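Local coordinates for protein glycerol-3-phosphate dehydrogenase [NAD(+)] (Dunaliella salina, PDB 6IUY) that probably interconverts sn-glycerol 3-phosphate and dihydroxyacetone phosphate with NAD(+), and carries a second, phosphatase-like domain that enables direct conversion of dihydroxyacetone phosphate to glycerol, at residues E423-Y428 / N449-V454; F135-L140 / C155-W160; I225-V230 / W242-Y247. One frame throughout, in Å; residues are numbered along the deposited sequence.

Contact 1. Residues E423-Y428 / N449-V454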
ATOM      1  N   GLU A 423      -9.675   7.402 -11.012  1.00 42.95           N
ATOM      2  CA  GLU A 423     -10.339   6.516 -10.063  1.00 43.21           C
ATOM      3  C   GLU A 423     -10.339   7.149  -8.687  1.00 40.93           C
ATOM      4  O   GLU A 423      -9.574   8.077  -8.410  1.00 41.42           O
ATOM      5  CB  GLU A 423      -9.679   5.114 -10.040  1.00 40.34           C
ATOM      6  CG  GLU A 423      -8.175   5.101  -9.865  1.00 49.83           C
ATOM      7  CD  GLU A 423      -7.535   3.691  -9.951  1.00 49.79           C
ATOM      8  OE1 GLU A 423      -7.794   2.941 -10.919  1.00 53.18           O
ATOM      9  OE2 GLU A 423      -6.733   3.350  -9.053  1.00 51.26           O
ATOM     10  N   ALA A 424     -11.227   6.672  -7.825  1.00 37.16           N
ATOM     11  CA  ALA A 424     -11.259   7.160  -6.460  1.00 38.07           C
ATOM     12  C   ALA A 424     -11.835   6.112  -5.539  1.00 35.89           C
ATOM     13  O   ALA A 424     -12.542   5.221  -5.975  1.00 40.00           O
ATOM     14  CB  ALA A 424     -12.085   8.451  -6.357  1.00 34.63           C
ATOM     15  N   VAL A 425     -11.542   6.254  -4.260  1.00 36.48           N
ATOM     16  CA  VAL A 425     -12.171   5.462  -3.215  1.00 35.06           C
ATOM     17  C   VAL A 425     -13.365   6.233  -2.655  1.00 41.48           C
ATOM     18  O   VAL A 425     -13.253   7.433  -2.412  1.00 36.87           O
ATOM     19  CB  VAL A 425     -11.196   5.196  -2.053  1.00 39.92           C
ATOM     20  CG1 VAL A 425     -11.964   4.926  -0.775  1.00 40.45           C
ATOM     21  CG2 VAL A 425     -10.205   4.066  -2.388  1.00 44.27           C
ATOM     22  N   ILE A 426     -14.492   5.560  -2.437  1.00 38.50           N
ATOM     23  CA  ILE A 426     -15.523   6.134  -1.585  1.00 38.55           C
ATOM     24  C   ILE A 426     -15.600   5.320  -0.314  1.00 40.11           C
ATOM     25  O   ILE A 426     -15.925   4.145  -0.352  1.00 41.34           O
ATOM     26  CB  ILE A 426     -16.905   6.190  -2.279  1.00 38.82           C
ATOM     27  CG1 ILE A 426     -16.965   7.419  -3.196  1.00 35.65           C
ATOM     28  CG2 ILE A 426     -18.013   6.262  -1.234  1.00 35.73           C
ATOM     29  CD1 ILE A 426     -18.312   7.638  -3.904  1.00 42.38           C
ATOM     30  N   ALA A 427     -15.283   5.947   0.814  1.00 42.23           N
ATOM     31  CA  ALA A 427     -15.345   5.270   2.091  1.00 42.99           C
ATOM     32  C   ALA A 427     -16.668   5.602   2.760  1.00 44.76           C
ATOM     33  O   ALA A 427     -16.891   6.748   3.142  1.00 42.39           O
ATOM     34  CB  ALA A 427     -14.181   5.674   2.960  1.00 39.71           C
ATOM     35  N   TYR A 428     -17.536   4.601   2.897  1.00 45.05           N
ATOM     36  CA  TYR A 428     -18.922   4.829   3.312  1.00 45.63           C
ATOM     37  C   TYR A 428     -19.099   4.784   4.818  1.00 45.58           C
ATOM     38  O   TYR A 428     -18.412   4.035   5.524  1.00 50.02           O
ATOM     39  CB  TYR A 428     -19.864   3.815   2.640  1.00 44.04           C
ATOM     40  CG  TYR A 428     -19.476   2.355   2.796  1.00 52.86           C
ATOM     41  CD1 TYR A 428     -19.589   1.705   4.026  1.00 51.96           C
ATOM     42  CD2 TYR A 428     -19.015   1.617   1.707  1.00 48.94           C
ATOM     43  CE1 TYR A 428     -19.240   0.371   4.163  1.00 48.46           C
ATOM     44  CE2 TYR A 428     -18.676   0.276   1.839  1.00 49.34           C
ATOM     45  CZ  TYR A 428     -18.792  -0.334   3.067  1.00 50.47           C
ATOM     46  OH  TYR A 428     -18.444  -1.655   3.196  1.00 52.62           O
ATOM     47  N   ASN A 449     -14.259   2.657  -6.054  1.00 39.70           N
ATOM     48  CA  ASN A 449     -13.991   1.502  -5.220  1.00 46.08           C
ATOM     49  C   ASN A 449     -14.553   1.748  -3.819  1.00 44.61           C
ATOM     50  O   ASN A 449     -14.170   2.728  -3.166  1.00 40.30           O
ATOM     51  CB  ASN A 449     -12.471   1.252  -5.188  1.00 51.33           C
ATOM     52  CG  ASN A 449     -12.071   0.108  -4.285  1.00 56.76           C
ATOM     53  OD1 ASN A 449     -12.850  -0.815  -4.037  1.00 59.88           O
ATOM     54  ND2 ASN A 449     -10.834   0.159  -3.790  1.00 57.08           N
ATOM     55  N   LEU A 450     -15.452   0.879  -3.348  1.00 45.46           N
ATOM     56  CA  LEU A 450     -16.061   1.068  -2.019  1.00 45.75           C
ATOM     57  C   LEU A 450     -15.234   0.436  -0.909  1.00 46.05           C
ATOM     58  O   LEU A 450     -14.758  -0.688  -1.018  1.00 50.55           O
ATOM     59  CB  LEU A 450     -17.491   0.506  -1.967  1.00 43.68           C
ATOM     60  CG  LEU A 450     -18.566   1.200  -2.801  1.00 41.78           C
ATOM     61  CD1 LEU A 450     -19.913   0.512  -2.609  1.00 40.82           C
ATOM     62  CD2 LEU A 450     -18.695   2.678  -2.480  1.00 41.27           C
ATOM     63  N   LEU A 451     -15.076   1.180   0.172  1.00 45.15           N
ATOM     64  CA  LEU A 451     -14.224   0.774   1.265  1.00 47.81           C
ATOM     65  C   LEU A 451     -14.955   1.135   2.521  1.00 50.82           C
ATOM     66  O   LEU A 451     -15.664   2.136   2.534  1.00 49.09           O
ATOM     67  CB  LEU A 451     -12.883   1.494   1.222  1.00 45.66           C
ATOM     68  CG  LEU A 451     -11.657   0.767   0.701  1.00 53.30           C
ATOM     69  CD1 LEU A 451     -11.967   0.138  -0.615  1.00 53.54           C
ATOM     70  CD2 LEU A 451     -10.529   1.773   0.564  1.00 54.10           C
ATOM     71  N   ALA A 452     -14.777   0.353   3.582  1.00 48.36           N
ATOM     72  CA  ALA A 452     -15.406   0.697   4.843  1.00 47.28           C
ATOM     73  C   ALA A 452     -14.540   1.655   5.670  1.00 49.86           C
ATOM     74  O   ALA A 452     -15.054   2.302   6.588  1.00 50.63           O
ATOM     75  CB  ALA A 452     -15.715  -0.549   5.625  1.00 44.13           C
ATOM     76  N   ASP A 453     -13.249   1.777   5.333  1.00 42.89           N
ATOM     77  CA  ASP A 453     -12.289   2.510   6.183  1.00 44.68           C
ATOM     78  C   ASP A 453     -12.322   4.037   6.007  1.00 45.50           C
ATOM     79  O   ASP A 453     -11.416   4.613   5.385  1.00 41.49           O
ATOM     80  CB  ASP A 453     -10.844   2.015   5.925  1.00 40.00           C
ATOM     81  CG  ASP A 453      -9.835   2.597   6.918  1.00 45.01           C
ATOM     82  OD1 ASP A 453     -10.221   3.434   7.764  1.00 45.99           O
ATOM     83  OD2 ASP A 453      -8.644   2.224   6.861  1.00 52.83           O
ATOM     84  N   VAL A 454     -13.325   4.702   6.582  1.00 47.58           N
ATOM     85  CA  VAL A 454     -13.446   6.153   6.417  1.00 40.71           C
ATOM     86  C   VAL A 454     -12.294   6.906   7.104  1.00 40.91           C
ATOM     87  O   VAL A 454     -11.754   7.866   6.550  1.00 42.97           O
ATOM     88  CB  VAL A 454     -14.801   6.697   6.966  1.00 45.52           C
ATOM     89  CG1 VAL A 454     -14.758   8.221   7.069  1.00 40.10           C
ATOM     90  CG2 VAL A 454     -15.971   6.268   6.078  1.00 42.17           C
TER

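Contact 2. Residues F135-L140 / C155-W160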
ATOM      1  N   PHE A 135     -45.768 -23.102  -7.894  1.00 53.32           N
ATOM      2  CA  PHE A 135     -44.771 -23.956  -8.519  1.00 58.43           C
ATOM      3  C   PHE A 135     -43.553 -23.170  -9.004  1.00 55.13           C
ATOM      4  O   PHE A 135     -43.693 -22.145  -9.672  1.00 57.42           O
ATOM      5  CB  PHE A 135     -45.397 -24.722  -9.689  1.00 61.10           C
ATOM      6  CG  PHE A 135     -46.599 -25.540  -9.307  1.00 65.18           C
ATOM      7  CD1 PHE A 135     -46.502 -26.532  -8.344  1.00 68.06           C
ATOM      8  CD2 PHE A 135     -47.824 -25.325  -9.919  1.00 67.11           C
ATOM      9  CE1 PHE A 135     -47.609 -27.294  -7.991  1.00 68.14           C
ATOM     10  CE2 PHE A 135     -48.929 -26.081  -9.574  1.00 69.25           C
ATOM     11  CZ  PHE A 135     -48.817 -27.067  -8.605  1.00 71.68           C
ATOM     12  N   ARG A 136     -42.367 -23.670  -8.665  1.00 54.57           N
ATOM     13  CA  ARG A 136     -41.106 -23.067  -9.095  1.00 53.76           C
ATOM     14  C   ARG A 136     -41.048 -22.972 -10.602  1.00 53.22           C
ATOM     15  O   ARG A 136     -40.623 -21.960 -11.154  1.00 55.56           O
ATOM     16  CB  ARG A 136     -39.912 -23.875  -8.577  1.00 53.56           C
ATOM     17  CG  ARG A 136     -38.554 -23.204  -8.771  1.00 53.15           C
ATOM     18  CD  ARG A 136     -37.444 -23.931  -8.014  1.00 51.34           C
ATOM     19  NE  ARG A 136     -36.228 -23.128  -7.895  1.00 53.47           N
ATOM     20  CZ  ARG A 136     -36.075 -22.100  -7.062  1.00 50.79           C
ATOM     21  NH1 ARG A 136     -37.069 -21.740  -6.273  1.00 46.85           N
ATOM     22  NH2 ARG A 136     -34.928 -21.417  -7.027  1.00 50.86           N
ATOM     23  N   GLU A 137     -41.505 -24.025 -11.267  1.00 57.04           N
ATOM     24  CA  GLU A 137     -41.471 -24.095 -12.722  1.00 54.01           C
ATOM     25  C   GLU A 137     -42.213 -22.927 -13.380  1.00 56.24           C
ATOM     26  O   GLU A 137     -42.057 -22.670 -14.579  1.00 55.90           O
ATOM     27  CB  GLU A 137     -42.067 -25.426 -13.196  1.00 58.19           C
ATOM     28  CG  GLU A 137     -41.276 -26.663 -12.786  1.00 52.51           C
ATOM     29  CD  GLU A 137     -41.649 -27.180 -11.413  1.00 58.67           C
ATOM     30  OE1 GLU A 137     -42.494 -26.552 -10.744  1.00 60.80           O
ATOM     31  OE2 GLU A 137     -41.100 -28.224 -10.997  1.00 61.85           O
ATOM     32  N   MET A 138     -43.023 -22.227 -12.591  1.00 56.43           N
ATOM     33  CA  MET A 138     -43.802 -21.100 -13.094  1.00 58.18           C
ATOM     34  C   MET A 138     -43.172 -19.757 -12.716  1.00 59.04           C
ATOM     35  O   MET A 138     -43.296 -18.762 -13.448  1.00 55.50           O
ATOM     36  CB  MET A 138     -45.231 -21.168 -12.550  1.00 60.48           C
ATOM     37  CG  MET A 138     -45.877 -22.543 -12.665  1.00 64.71           C
ATOM     38  SD  MET A 138     -46.313 -22.942 -14.361  1.00 78.14           S
ATOM     39  CE  MET A 138     -47.396 -21.562 -14.697  1.00 69.62           C
ATOM     40  N   ALA A 139     -42.516 -19.734 -11.557  1.00 55.65           N
ATOM     41  CA  ALA A 139     -41.934 -18.507 -11.028  1.00 59.61           C
ATOM     42  C   ALA A 139     -40.609 -18.164 -11.702  1.00 57.80           C
ATOM     43  O   ALA A 139     -40.227 -16.992 -11.737  1.00 60.42           O
ATOM     44  CB  ALA A 139     -41.734 -18.615  -9.521  1.00 53.04           C
ATOM     45  N   LEU A 140     -39.912 -19.170 -12.234  1.00 51.31           N
ATOM     46  CA  LEU A 140     -38.557 -18.947 -12.737  1.00 56.77           C
ATOM     47  C   LEU A 140     -38.542 -18.172 -14.044  1.00 56.01           C
ATOM     48  O   LEU A 140     -37.643 -17.368 -14.263  1.00 57.71           O
ATOM     49  CB  LEU A 140     -37.797 -20.272 -12.895  1.00 53.62           C
ATOM     50  CG  LEU A 140     -37.314 -20.854 -11.559  1.00 52.20           C
ATOM     51  CD1 LEU A 140     -36.488 -22.120 -11.744  1.00 56.76           C
ATOM     52  CD2 LEU A 140     -36.516 -19.818 -10.801  1.00 51.37           C
ATOM     53  N   CYS A 155     -39.429 -20.885  -3.649  1.00 54.63           N
ATOM     54  CA  CYS A 155     -40.597 -21.546  -4.229  1.00 53.03           C
ATOM     55  C   CYS A 155     -40.324 -23.019  -4.526  1.00 56.08           C
ATOM     56  O   CYS A 155     -39.423 -23.322  -5.302  1.00 53.25           O
ATOM     57  CB  CYS A 155     -41.011 -20.831  -5.518  1.00 50.55           C
ATOM     58  SG  CYS A 155     -42.673 -21.243  -6.142  1.00 60.45           S
ATOM     59  N   ASN A 156     -41.113 -23.926  -3.940  1.00 58.00           N
ATOM     60  CA  ASN A 156     -40.950 -25.374  -4.174  1.00 55.76           C
ATOM     61  C   ASN A 156     -41.272 -25.799  -5.590  1.00 53.39           C
ATOM     62  O   ASN A 156     -42.155 -25.236  -6.236  1.00 54.92           O
ATOM     63  CB  ASN A 156     -41.824 -26.189  -3.218  1.00 55.87           C
ATOM     64  CG  ASN A 156     -41.309 -26.165  -1.811  1.00 60.60           C
ATOM     65  OD1 ASN A 156     -40.148 -26.496  -1.565  1.00 67.01           O
ATOM     66  ND2 ASN A 156     -42.154 -25.742  -0.872  1.00 61.66           N
ATOM     67  N   THR A 157     -40.541 -26.805  -6.063  1.00 54.60           N
ATOM     68  CA  THR A 157     -40.785 -27.401  -7.365  1.00 58.16           C
ATOM     69  C   THR A 157     -41.929 -28.409  -7.285  1.00 60.68           C
ATOM     70  O   THR A 157     -42.302 -28.859  -6.196  1.00 58.42           O
ATOM     71  CB  THR A 157     -39.531 -28.126  -7.903  1.00 57.28           C
ATOM     72  OG1 THR A 157     -39.108 -29.104  -6.950  1.00 60.83           O
ATOM     73  CG2 THR A 157     -38.391 -27.153  -8.133  1.00 57.44           C
ATOM     74  N   MET A 158     -42.485 -28.765  -8.440  1.00 60.20           N
ATOM     75  CA  MET A 158     -43.353 -29.932  -8.503  1.00 62.67           C
ATOM     76  C   MET A 158     -42.466 -31.127  -8.196  1.00 64.13           C
ATOM     77  O   MET A 158     -41.240 -31.029  -8.312  1.00 63.53           O
ATOM     78  CB  MET A 158     -44.014 -30.073  -9.875  1.00 58.28           C
ATOM     79  CG  MET A 158     -44.994 -28.977 -10.229  1.00 57.95           C
ATOM     80  SD  MET A 158     -45.452 -29.063 -11.977  1.00 70.12           S
ATOM     81  CE  MET A 158     -45.533 -30.848 -12.172  1.00 77.09           C
ATOM     82  N   SER A 159     -43.060 -32.246  -7.792  1.00 61.77           N
ATOM     83  CA  SER A 159     -42.273 -33.444  -7.529  1.00 65.34           C
ATOM     84  C   SER A 159     -42.081 -34.216  -8.830  1.00 69.06           C
ATOM     85  O   SER A 159     -42.992 -34.883  -9.322  1.00 69.76           O
ATOM     86  CB  SER A 159     -42.945 -34.312  -6.465  1.00 71.29           C
ATOM     87  OG  SER A 159     -43.332 -33.520  -5.350  1.00 73.31           O
ATOM     88  N   TRP A 160     -40.899 -34.090  -9.410  1.00 66.31           N
ATOM     89  CA  TRP A 160     -40.611 -34.766 -10.662  1.00 68.85           C
ATOM     90  C   TRP A 160     -39.757 -35.989 -10.407  1.00 66.85           C
ATOM     91  O   TRP A 160     -38.801 -35.942  -9.644  1.00 67.16           O
ATOM     92  CB  TRP A 160     -39.890 -33.835 -11.647  1.00 67.85           C
ATOM     93  CG  TRP A 160     -40.751 -32.789 -12.262  1.00 70.23           C
ATOM     94  CD1 TRP A 160     -40.777 -31.453 -11.957  1.00 70.03           C
ATOM     95  CD2 TRP A 160     -41.721 -32.981 -13.298  1.00 74.17           C
ATOM     96  NE1 TRP A 160     -41.710 -30.808 -12.734  1.00 62.39           N
ATOM     97  CE2 TRP A 160     -42.300 -31.722 -13.569  1.00 72.49           C
ATOM     98  CE3 TRP A 160     -42.163 -34.096 -14.019  1.00 72.05           C
ATOM     99  CZ2 TRP A 160     -43.294 -31.551 -14.532  1.00 73.58           C
ATOM    100  CZ3 TRP A 160     -43.151 -33.924 -14.969  1.00 74.88           C
ATOM    101  CH2 TRP A 160     -43.704 -32.660 -15.221  1.00 76.27           C
TER

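Contact 3. Residues I225-V230 / W242-Y247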
ATOM      1  N   ILE A 225     -47.383  -4.849   2.496  1.00 58.03           N
ATOM      2  CA  ILE A 225     -48.161  -4.022   1.594  1.00 57.54           C
ATOM      3  C   ILE A 225     -49.049  -4.950   0.793  1.00 59.77           C
ATOM      4  O   ILE A 225     -48.551  -5.849   0.095  1.00 55.61           O
ATOM      5  CB  ILE A 225     -47.272  -3.194   0.637  1.00 57.61           C
ATOM      6  CG1 ILE A 225     -46.477  -2.136   1.412  1.00 58.44           C
ATOM      7  CG2 ILE A 225     -48.114  -2.564  -0.470  1.00 54.69           C
ATOM      8  CD1 ILE A 225     -45.422  -1.439   0.593  1.00 56.03           C
ATOM      9  N   CYS A 226     -50.359  -4.761   0.908  1.00 60.59           N
ATOM     10  CA  CYS A 226     -51.284  -5.626   0.186  1.00 58.00           C
ATOM     11  C   CYS A 226     -51.614  -5.024  -1.162  1.00 55.64           C
ATOM     12  O   CYS A 226     -52.051  -3.873  -1.253  1.00 63.26           O
ATOM     13  CB  CYS A 226     -52.562  -5.864   0.992  1.00 65.90           C
ATOM     14  SG  CYS A 226     -53.868  -6.696   0.033  1.00 64.46           S
ATOM     15  N   PHE A 227     -51.398  -5.805  -2.210  1.00 58.94           N
ATOM     16  CA  PHE A 227     -51.709  -5.373  -3.565  1.00 63.11           C
ATOM     17  C   PHE A 227     -53.006  -5.995  -4.080  1.00 64.51           C
ATOM     18  O   PHE A 227     -53.040  -7.163  -4.479  1.00 66.27           O
ATOM     19  CB  PHE A 227     -50.561  -5.722  -4.501  1.00 59.76           C
ATOM     20  CG  PHE A 227     -50.797  -5.319  -5.918  1.00 59.70           C
ATOM     21  CD1 PHE A 227     -50.533  -4.021  -6.337  1.00 60.20           C
ATOM     22  CD2 PHE A 227     -51.264  -6.239  -6.840  1.00 61.64           C
ATOM     23  CE1 PHE A 227     -50.740  -3.659  -7.649  1.00 63.50           C
ATOM     24  CE2 PHE A 227     -51.471  -5.887  -8.149  1.00 59.23           C
ATOM     25  CZ  PHE A 227     -51.216  -4.602  -8.561  1.00 63.63           C
ATOM     26  N   GLY A 228     -54.067  -5.197  -4.078  1.00 70.32           N
ATOM     27  CA  GLY A 228     -55.374  -5.639  -4.534  1.00 73.58           C
ATOM     28  C   GLY A 228     -55.695  -5.165  -5.939  1.00 73.25           C
ATOM     29  O   GLY A 228     -56.857  -4.959  -6.281  1.00 76.56           O
ATOM     30  N   GLY A 229     -54.660  -4.988  -6.755  1.00 67.69           N
ATOM     31  CA  GLY A 229     -54.850  -4.573  -8.131  1.00 66.92           C
ATOM     32  C   GLY A 229     -55.589  -5.625  -8.931  1.00 69.66           C
ATOM     33  O   GLY A 229     -56.382  -5.297  -9.812  1.00 71.55           O
ATOM     34  N   VAL A 230     -55.329  -6.892  -8.622  1.00 74.85           N
ATOM     35  CA  VAL A 230     -55.979  -8.006  -9.318  1.00 77.16           C
ATOM     36  C   VAL A 230     -57.155  -8.564  -8.511  1.00 75.48           C
ATOM     37  O   VAL A 230     -58.294  -8.528  -8.963  1.00 78.17           O
ATOM     38  CB  VAL A 230     -54.976  -9.146  -9.620  1.00 71.53           C
ATOM     39  CG1 VAL A 230     -55.703 -10.462  -9.819  1.00 73.82           C
ATOM     40  CG2 VAL A 230     -54.131  -8.804 -10.841  1.00 67.58           C
ATOM     41  N   TRP A 242     -50.483  -1.370   4.399  1.00 60.99           N
ATOM     42  CA  TRP A 242     -50.661  -0.416   3.320  1.00 61.93           C
ATOM     43  C   TRP A 242     -51.373  -1.143   2.186  1.00 63.53           C
ATOM     44  O   TRP A 242     -50.920  -2.190   1.740  1.00 61.53           O
ATOM     45  CB  TRP A 242     -49.298   0.150   2.885  1.00 61.78           C
ATOM     46  CG  TRP A 242     -49.327   1.203   1.823  1.00 64.38           C
ATOM     47  CD1 TRP A 242     -50.427   1.755   1.240  1.00 70.94           C
ATOM     48  CD2 TRP A 242     -48.192   1.839   1.215  1.00 66.65           C
ATOM     49  NE1 TRP A 242     -50.051   2.692   0.305  1.00 70.39           N
ATOM     50  CE2 TRP A 242     -48.685   2.761   0.269  1.00 69.35           C
ATOM     51  CE3 TRP A 242     -46.809   1.717   1.377  1.00 60.88           C
ATOM     52  CZ2 TRP A 242     -47.845   3.556  -0.508  1.00 69.69           C
ATOM     53  CZ3 TRP A 242     -45.981   2.499   0.603  1.00 59.93           C
ATOM     54  CH2 TRP A 242     -46.499   3.413  -0.325  1.00 64.65           C
ATOM     55  N   PHE A 243     -52.509  -0.610   1.746  1.00 67.95           N
ATOM     56  CA  PHE A 243     -53.263  -1.233   0.662  1.00 66.77           C
ATOM     57  C   PHE A 243     -53.164  -0.388  -0.595  1.00 65.22           C
ATOM     58  O   PHE A 243     -53.422   0.815  -0.559  1.00 70.98           O
ATOM     59  CB  PHE A 243     -54.737  -1.431   1.055  1.00 64.12           C
ATOM     60  CG  PHE A 243     -55.598  -1.912  -0.077  1.00 66.04           C
ATOM     61  CD1 PHE A 243     -55.536  -3.229  -0.501  1.00 68.22           C
ATOM     62  CD2 PHE A 243     -56.460  -1.047  -0.728  1.00 69.94           C
ATOM     63  CE1 PHE A 243     -56.318  -3.676  -1.552  1.00 70.74           C
ATOM     64  CE2 PHE A 243     -57.248  -1.488  -1.776  1.00 74.68           C
ATOM     65  CZ  PHE A 243     -57.176  -2.804  -2.191  1.00 73.82           C
ATOM     66  N   VAL A 244     -52.789  -1.016  -1.705  1.00 61.14           N
ATOM     67  CA  VAL A 244     -52.638  -0.284  -2.953  1.00 62.21           C
ATOM     68  C   VAL A 244     -53.322  -0.999  -4.104  1.00 63.69           C
ATOM     69  O   VAL A 244     -53.476  -2.223  -4.087  1.00 63.77           O
ATOM     70  CB  VAL A 244     -51.140  -0.054  -3.310  1.00 68.17           C
ATOM     71  CG1 VAL A 244     -50.256  -0.237  -2.081  1.00 63.70           C
ATOM     72  CG2 VAL A 244     -50.701  -0.973  -4.435  1.00 60.43           C
ATOM     73  N   ARG A 245     -53.733  -0.223  -5.103  1.00 64.55           N
ATOM     74  CA  ARG A 245     -54.450  -0.753  -6.258  1.00 69.28           C
ATOM     75  C   ARG A 245     -53.586  -0.691  -7.512  1.00 66.80           C
ATOM     76  O   ARG A 245     -53.694  -1.538  -8.403  1.00 70.32           O
ATOM     77  CB  ARG A 245     -55.760   0.010  -6.475  1.00 71.53           C
ATOM     78  CG  ARG A 245     -56.838  -0.314  -5.453  1.00 73.31           C
ATOM     79  CD  ARG A 245     -58.166   0.331  -5.817  1.00 80.87           C
ATOM     80  NE  ARG A 245     -59.270  -0.201  -5.017  1.00 88.92           N
ATOM     81  CZ  ARG A 245     -59.621   0.260  -3.815  1.00 90.91           C
ATOM     82  NH1 ARG A 245     -58.946   1.267  -3.264  1.00 91.36           N
ATOM     83  NH2 ARG A 245     -60.641  -0.292  -3.161  1.00 85.96           N
ATOM     84  N   SER A 246     -52.725   0.318  -7.567  1.00 67.16           N
ATOM     85  CA  SER A 246     -51.777   0.464  -8.664  1.00 65.34           C
ATOM     86  C   SER A 246     -50.329   0.427  -8.164  1.00 65.27           C
ATOM     87  O   SER A 246     -50.042   0.787  -7.009  1.00 61.97           O
ATOM     88  CB  SER A 246     -52.040   1.768  -9.417  1.00 65.45           C
ATOM     89  OG  SER A 246     -51.196   1.877 -10.550  1.00 68.88           O
ATOM     90  N   TYR A 247     -49.413  -0.003  -9.028  1.00 60.64           N
ATOM     91  CA  TYR A 247     -48.008  -0.017  -8.654  1.00 61.65           C
ATOM     92  C   TYR A 247     -47.392   1.371  -8.756  1.00 63.13           C
ATOM     93  O   TYR A 247     -46.355   1.630  -8.148  1.00 61.47           O
ATOM     94  CB  TYR A 247     -47.221  -1.029  -9.498  1.00 62.33           C
ATOM     95  CG  TYR A 247     -47.291  -2.413  -8.907  1.00 57.81           C
ATOM     96  CD1 TYR A 247     -47.113  -2.607  -7.545  1.00 56.14           C
ATOM     97  CD2 TYR A 247     -47.586  -3.513  -9.692  1.00 59.99           C
ATOM     98  CE1 TYR A 247     -47.193  -3.861  -6.988  1.00 59.65           C
ATOM     99  CE2 TYR A 247     -47.672  -4.770  -9.145  1.00 58.49           C
ATOM    100  CZ  TYR A 247     -47.477  -4.940  -7.793  1.00 61.11           C
ATOM    101  OH  TYR A 247     -47.570  -6.195  -7.244  1.00 61.24           O
TER

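Contact 1. Residues E423-Y428 / N449-V454
With CG of Tyr428 lodged between its own backbone N and carbonyl carbon (chi1 52°), the ring swings across to 449-454, where Leu451 O and Ala452 CA lie over one face and Leu450 CB meets the edge. This happens at the end of two neighbouring parallel strands, joined by helix 431-441 in a beta-alpha-beta unit that ends the mixed sheet of the dehydrogenase domain. Four backbone bonds zip them together, from Asn449 N to Ala424 O (3.1 Å) up to Tyr428 N, which reaches Leu451 O at 3.1 Å. The Ala452 CA to Tyr428 ring-centroid distance of 4.2 Å makes a CH-pi contact. With the ring gone, as with an alanine here, Leu451 O and Ala452 CA would probably lose the surface they lie against, and Leu450 CB the ring edge beside it. Branched and aliphatic residues suit the strands: on one face Ile426 CG2 lies beside Leu450 CD2 (3.9 Å), with Trp437 and Phe441 of the helix covering Ile426; on the other, Val425 CG1 packs against Leu451 CD2 at 3.7 Å. Little Ala427 lets the next helix come close, its CB lying 3.6 Å from Val454 CG2.

Contact 2. Residues F135-L140 / C155-W160
Arg136 and Thr157 bring the two backbones within 4.7 Å, CA to CA, where the loop 155-160, just past strand 153-154, runs by the first turn of helix 136-145. Arg136 N donates to Asn156 O at 2.9 Å. The Arg136 chain, extended from CG to NE, then follows the loop: CD rests on Thr157 CG2 (3.4 Å), and NH1 donates to a lone pair of Cys155 O at 3.0 Å while also bonding Val153 O. A long, multidentate side chain suits a place lined with carbonyls. In the haloacid dehalogenase-like domain this helix links strand 127-131 to the edge strand 153-154, so the contact ties the helix start to the chain leaving the sheet. Glu137, bent at chi2 (86°), turns its carboxylate onto Met158 N, gripping that one N-H with the syn lone pairs of both oxygens, OE1 at 3.2 Å and OE2 at 3.0 Å. OE2 also takes a weak bond from Trp160 NE1 at the indole edge. Beside this, Met158 SD hangs 4.7 Å from the Phe135 ring centroid, above the face, a Met-aromatic contact, and Leu87 of helix 82-88 packs against both residues.

Contact 3. Residues I225-V230 / W242-Y247
Phe227, Ile225 and Trp242 have the most surface buried here, and they lie on one face of two parallel strands linked through helix 234-238 as a beta-alpha-beta unit at the edge of the phosphatase-like sheet. Phe227, with CG trans to the backbone N (chi1 180°), sends its ring over to Tyr247: the two make an offset stack, centroids 4.0 Å apart and planes at 8°. Val244 CG2 closes on the Phe227 ring edge, 3.6 Å from CD1, while Gly229 N lies over the face turned from Tyr247. Ile225 lies alongside Trp242, its CD1 3.5 Å from CE3 of the indole, and its CG2 branch meets Val244 CG1 at 3.5 Å; beta-branched isoleucine suits a strand here, its two arms being used separately. Trp32 meets the indole edge-to-face. Across the other face, Phe243 turns its ring edge to Cys226 SG and brings CE1 to 3.7 Å from Gly228 CA, where any side chain would strike the ring. Backbone bonds such as Cys226 N to Trp242 O (2.8 Å) knit the strands. The packing is thus largely apolar, while Tyr247 OH, bonded to Thr45 O, ties the stack to the loop of Asp41 and Asp43.

Overall arrangement
Contacts 2 and 3 belong to the haloacid dehalogenase-like domain and contact 1 to the dehydrogenase domain, and they follow one another along the chain in the order 2, 3, 1. Contacts 2 and 3 have centres about 25 Å apart and nearest atoms about 14 Å apart, near opposite edges of one parallel sheet: Cys155 and Phe227 have side chains about 11 Å and 9 Å from the bound magnesium ion, which Asp41, Asp43 and Asp206 hold. Contact 1 stands about 41 Å from contact 2 and 39 Å from contact 3, centre to centre; its Ala424 side chain is about 9 Å from the bound NAD and 11 Å from the dihydroxyacetone phosphate. Contacts 2 and 3 thus flank one magnesium site, while contact 1 lies near but not at the NAD site.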